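Local coordinates for protein monoacylglycerol lipase (Palaeococcus ferrophilus, PDB 6QE2) that probably hydrolyses monoacylglycerols to a free fatty acid and glycerol, as an archaeal serine hydrolase of the alpha/beta-hydrolase fold, at residues Lys80-Gly85 with Val250-Ser255; Ile94-Ala97 with Lys103-Gly106. All coordinates share one frame; numbering follows the deposited sequence. Where two conformers were deposited one is given.

Interaction 1. Residues Lys80-Gly85 with Val250-Ser255; sequences KPFLFG and VEWLVS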
# COMPACT_ATOMS: atom_id res chain seq x y z
N LYS A 80 -5.01 10.78 -15.80
CA LYS A 80 -4.44 9.51 -15.33
C LYS A 80 -3.34 9.81 -14.32
O LYS A 80 -2.40 10.54 -14.65
CB LYS A 80 -3.87 8.71 -16.50
CG LYS A 80 -4.94 8.21 -17.46
CD LYS A 80 -4.41 7.47 -18.67
CE LYS A 80 -5.59 7.04 -19.55
NZ LYS A 80 -5.24 6.01 -20.54
N PRO A 81 -3.42 9.29 -13.07
CA PRO A 81 -2.33 9.50 -12.11
C PRO A 81 -1.37 8.35 -12.03
O PRO A 81 -1.62 7.28 -12.61
CB PRO A 81 -3.08 9.65 -10.78
CG PRO A 81 -4.20 8.60 -10.96
CD PRO A 81 -4.56 8.57 -12.44
N PHE A 82 -0.25 8.58 -11.37
CA PHE A 82 0.52 7.47 -10.83
C PHE A 82 -0.08 7.04 -9.50
O PHE A 82 -0.68 7.85 -8.79
CB PHE A 82 1.98 7.88 -10.62
CG PHE A 82 2.74 8.10 -11.90
CD1 PHE A 82 2.85 9.37 -12.44
CD2 PHE A 82 3.35 7.05 -12.55
CE1 PHE A 82 3.55 9.58 -13.62
CE2 PHE A 82 4.06 7.25 -13.72
CZ PHE A 82 4.15 8.52 -14.25
N LEU A 83 0.09 5.76 -9.16
CA LEU A 83 -0.31 5.25 -7.86
C LEU A 83 0.91 4.86 -7.04
O LEU A 83 1.85 4.26 -7.57
CB LEU A 83 -1.22 4.02 -8.00
CG LEU A 83 -2.48 4.13 -8.85
CD1 LEU A 83 -3.23 2.81 -8.82
CD2 LEU A 83 -3.36 5.25 -8.34
N PHE A 84 0.90 5.21 -5.76
CA PHE A 84 1.88 4.73 -4.79
C PHE A 84 1.14 4.11 -3.62
O PHE A 84 0.31 4.78 -2.99
CB PHE A 84 2.80 5.85 -4.29
CG PHE A 84 3.74 5.39 -3.21
CD1 PHE A 84 4.96 4.82 -3.55
CD2 PHE A 84 3.40 5.47 -1.87
CE1 PHE A 84 5.82 4.37 -2.57
CE2 PHE A 84 4.26 5.02 -0.89
CZ PHE A 84 5.47 4.47 -1.24
N GLY A 85 1.45 2.86 -3.31
CA GLY A 85 0.80 2.19 -2.19
C GLY A 85 1.81 1.40 -1.38
O GLY A 85 2.81 0.90 -1.91
N VAL A 250 11.18 8.65 -6.24
CA VAL A 250 11.11 9.91 -6.95
C VAL A 250 11.74 9.81 -8.33
O VAL A 250 11.17 10.24 -9.31
CB VAL A 250 11.74 11.06 -6.16
CG1 VAL A 250 11.67 12.34 -6.97
CG2 VAL A 250 11.03 11.24 -4.84
N GLU A 251 12.93 9.25 -8.40
CA GLU A 251 13.61 9.11 -9.68
C GLU A 251 12.78 8.31 -10.67
O GLU A 251 12.69 8.67 -11.85
CB GLU A 251 14.99 8.48 -9.50
CG GLU A 251 16.01 9.41 -8.87
CD GLU A 251 17.41 8.82 -8.82
OE1 GLU A 251 17.60 7.68 -9.29
OE2 GLU A 251 18.32 9.50 -8.30
N TRP A 252 12.17 7.21 -10.22
CA TRP A 252 11.34 6.41 -11.12
C TRP A 252 10.15 7.20 -11.62
O TRP A 252 9.82 7.17 -12.81
CB TRP A 252 10.88 5.14 -10.40
CG TRP A 252 10.20 4.11 -11.26
CD1 TRP A 252 10.79 3.04 -11.87
CD2 TRP A 252 8.80 4.03 -11.57
NE1 TRP A 252 9.85 2.31 -12.55
CE2 TRP A 252 8.62 2.89 -12.39
CE3 TRP A 252 7.69 4.81 -11.25
CZ2 TRP A 252 7.38 2.51 -12.88
CZ3 TRP A 252 6.45 4.43 -11.74
CH2 TRP A 252 6.30 3.30 -12.55
N LEU A 253 9.49 7.95 -10.73
CA LEU A 253 8.33 8.74 -11.14
C LEU A 253 8.75 9.85 -12.10
O LEU A 253 8.07 10.10 -13.10
CB LEU A 253 7.63 9.30 -9.91
CG LEU A 253 6.88 8.21 -9.14
CD1 LEU A 253 6.48 8.71 -7.76
CD2 LEU A 253 5.65 7.75 -9.92
N VAL A 254 9.86 10.52 -11.81
CA VAL A 254 10.37 11.57 -12.69
C VAL A 254 10.67 10.99 -14.08
O VAL A 254 10.28 11.56 -15.11
CB VAL A 254 11.61 12.24 -12.08
CG1 VAL A 254 12.34 13.08 -13.12
CG2 VAL A 254 11.21 13.12 -10.90
N SER A 255 11.35 9.85 -14.12
CA SER A 255 11.71 9.27 -15.41
C SER A 255 10.49 8.79 -16.20
O SER A 255 10.58 8.67 -17.42
CB SER A 255 12.70 8.12 -15.22
OG SER A 255 12.07 6.95 -14.71
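Leu253 lays its CD2 methyl over one face of the Phe82 ring, reaching from helix 242-256 to strand 82-86. The methyl lies 3.9 Å from the centroid of that ring, 29° off the ring normal, a CH-pi contact. It sits over the inner part of the ring, closest to the Phe82 CG atom, from which Leu253 CD2 is 3.5 Å away, and it also touches Phe82 CB. A branched leucine suits this place because one methyl meets the ring, and the side chain as a whole also packs on Leu36, Phe41 and Val108.

Phe82 leaves its strand pointing toward the helix; its CG is anti to the carbonyl carbon (chi1 -69°), and the ring passes the leucine in the opposite direction. This is the helix-on-sheet packing of the alpha/beta-hydrolase fold: strand 82-86 lies inside the mixed sheet, bonded through its backbone to strands 15-19 and 106-110, and helix 242-256, the last one modelled, lies against one side of it. A flat, wide phenylalanine bridges the distance between the two layers, where the nearest alpha carbons, Phe82 CA and Leu253 CA, are 7.9 Å apart.

Trp252 adds a smaller, oblique contact, with its CZ3 atom 4.1 Å from Phe82 CD2. Its indole also stacks on His256 and touches Pro194 and Val108.

Interaction 2. Residues Ile94-Ala97 with Lys103-Gly106; sequences IRYA and KIMG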
# COMPACT_ATOMS: atom_id res chain seq x y z
N ILE A 94 -1.74 -2.51 -6.89
CA ILE A 94 -1.54 -3.57 -7.88
C ILE A 94 -2.89 -4.07 -8.39
O ILE A 94 -3.08 -4.25 -9.60
CB ILE A 94 -0.69 -4.70 -7.27
CG1 ILE A 94 0.74 -4.21 -7.07
CG2 ILE A 94 -0.73 -5.94 -8.16
CD1 ILE A 94 1.58 -5.10 -6.18
N ARG A 95 -3.84 -4.30 -7.49
CA ARG A 95 -5.16 -4.74 -7.92
C ARG A 95 -5.85 -3.67 -8.76
O ARG A 95 -6.58 -4.00 -9.70
CB ARG A 95 -6.03 -5.11 -6.71
CG ARG A 95 -5.56 -6.37 -5.99
CD ARG A 95 -5.84 -7.65 -6.80
NE ARG A 95 -7.27 -7.82 -7.04
CZ ARG A 95 -7.81 -8.10 -8.22
NH1 ARG A 95 -7.03 -8.26 -9.29
NH2 ARG A 95 -9.12 -8.24 -8.34
N TYR A 96 -5.61 -2.40 -8.45
CA TYR A 96 -6.17 -1.34 -9.29
C TYR A 96 -5.55 -1.36 -10.68
O TYR A 96 -6.27 -1.23 -11.68
CB TYR A 96 -5.96 0.02 -8.63
CG TYR A 96 -6.88 1.06 -9.22
CD1 TYR A 96 -8.15 1.27 -8.69
CD2 TYR A 96 -6.51 1.81 -10.33
CE1 TYR A 96 -9.02 2.20 -9.23
CE2 TYR A 96 -7.38 2.75 -10.88
CZ TYR A 96 -8.63 2.93 -10.33
OH TYR A 96 -9.49 3.86 -10.87
N ALA A 97 -4.23 -1.54 -10.76
CA ALA A 97 -3.57 -1.63 -12.06
C ALA A 97 -4.05 -2.83 -12.86
O ALA A 97 -3.97 -2.82 -14.09
CB ALA A 97 -2.05 -1.69 -11.87
N LYS A 103 -6.37 3.22 -16.72
CA LYS A 103 -6.63 4.46 -16.00
C LYS A 103 -5.46 5.12 -15.26
O LYS A 103 -5.63 6.18 -14.70
CB LYS A 103 -7.78 4.24 -15.02
CG LYS A 103 -9.12 4.00 -15.68
CD LYS A 103 -10.22 3.79 -14.66
CE LYS A 103 -10.58 5.07 -13.92
NZ LYS A 103 -11.16 6.08 -14.85
N ILE A 104 -4.29 4.50 -15.28
CA ILE A 104 -3.15 5.06 -14.57
C ILE A 104 -1.89 5.15 -15.42
O ILE A 104 -1.78 4.47 -16.42
CB ILE A 104 -2.83 4.21 -13.32
CG1 ILE A 104 -2.48 2.79 -13.74
CG2 ILE A 104 -4.00 4.20 -12.36
CD1 ILE A 104 -1.96 1.93 -12.61
N MET A 105 -0.96 6.00 -15.01
CA MET A 105 0.31 6.16 -15.70
C MET A 105 1.35 5.15 -15.26
O MET A 105 2.33 4.93 -15.98
CB MET A 105 0.88 7.57 -15.46
CG MET A 105 0.04 8.70 -16.02
SD MET A 105 -0.17 8.52 -17.79
CE MET A 105 1.52 8.74 -18.35
N GLY A 106 1.15 4.52 -14.11
CA GLY A 106 2.14 3.64 -13.53
C GLY A 106 1.81 3.38 -12.08
O GLY A 106 1.01 4.08 -11.46
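Tyr96 overlaps Ile104 along the edge of its ring, near the ring plane: the CG2 methyl of Ile104 lies 4.0 Å from Tyr96 CE2 and equally close to CD2. The two side chains run past each other in opposite directions. With CG anti to the backbone N (chi1 -162°), the tyrosine carries its ring from helix 88-99 toward the loop that follows. Its far end meets the CE and CD carbons of Lys103, not NZ, with Lys103 CE 3.5 Å from Tyr96 OH. The long aliphatic chain of this partly exposed lysine, bent at chi3 and chi4, suits it to lie against the hydroxyl end. Tyrosine suits its own place because its long ring can pack against Met67, Ile70 and Ile74 of helix 63-77 while the hydroxyl is hydrogen-bonded to Asp71 OD1.

Ile104 serves two neighbours with two branches. While CG2 touches the tyrosine, the other branch extends to Ala97, with Ile104 CD1 3.7 Å from Ala97 CB. CG1 stands between the backbone N and the carbonyl carbon (chi1 61°), a less common placement for isoleucine that here directs CD1 to the helix. The small methyl of Ala97 lets that branch come close to the helix backbone, its CD1 being 3.9 Å from Ala97 CA. Ile104 also packs on Leu83 of the neighbouring strand.

After helix 88-99 the chain turns back, and its loop packs against the helix before entering strand 106-110. With strand 82-86 this makes a right-handed beta-alpha-beta crossover, the unit of parallel alpha/beta sheets, here within the alpha/beta-hydrolase fold.

Both interactions are buried and lie beside strand 82-86, but only interaction 1 packs on it directly through its own segments. Interaction 1 brings a helix from near the chain's end onto that strand, joining residues far apart in sequence; interaction 2 lies between helix 88-99 and the loop after it, a local closure nested inside the first. They meet directly: the backbone of Pro81 and Leu83 is probably hydrogen-bonded to that of Met105 and Gly106, at the start of the pairing of strands 82-86 and 106-110. Neither contact has a hydrogen bond of its own across its segments. Interaction 1 sets a methyl over an aromatic face, interaction 2 a methyl at an aromatic edge, with a partly exposed lysine at the ring's hydroxyl end.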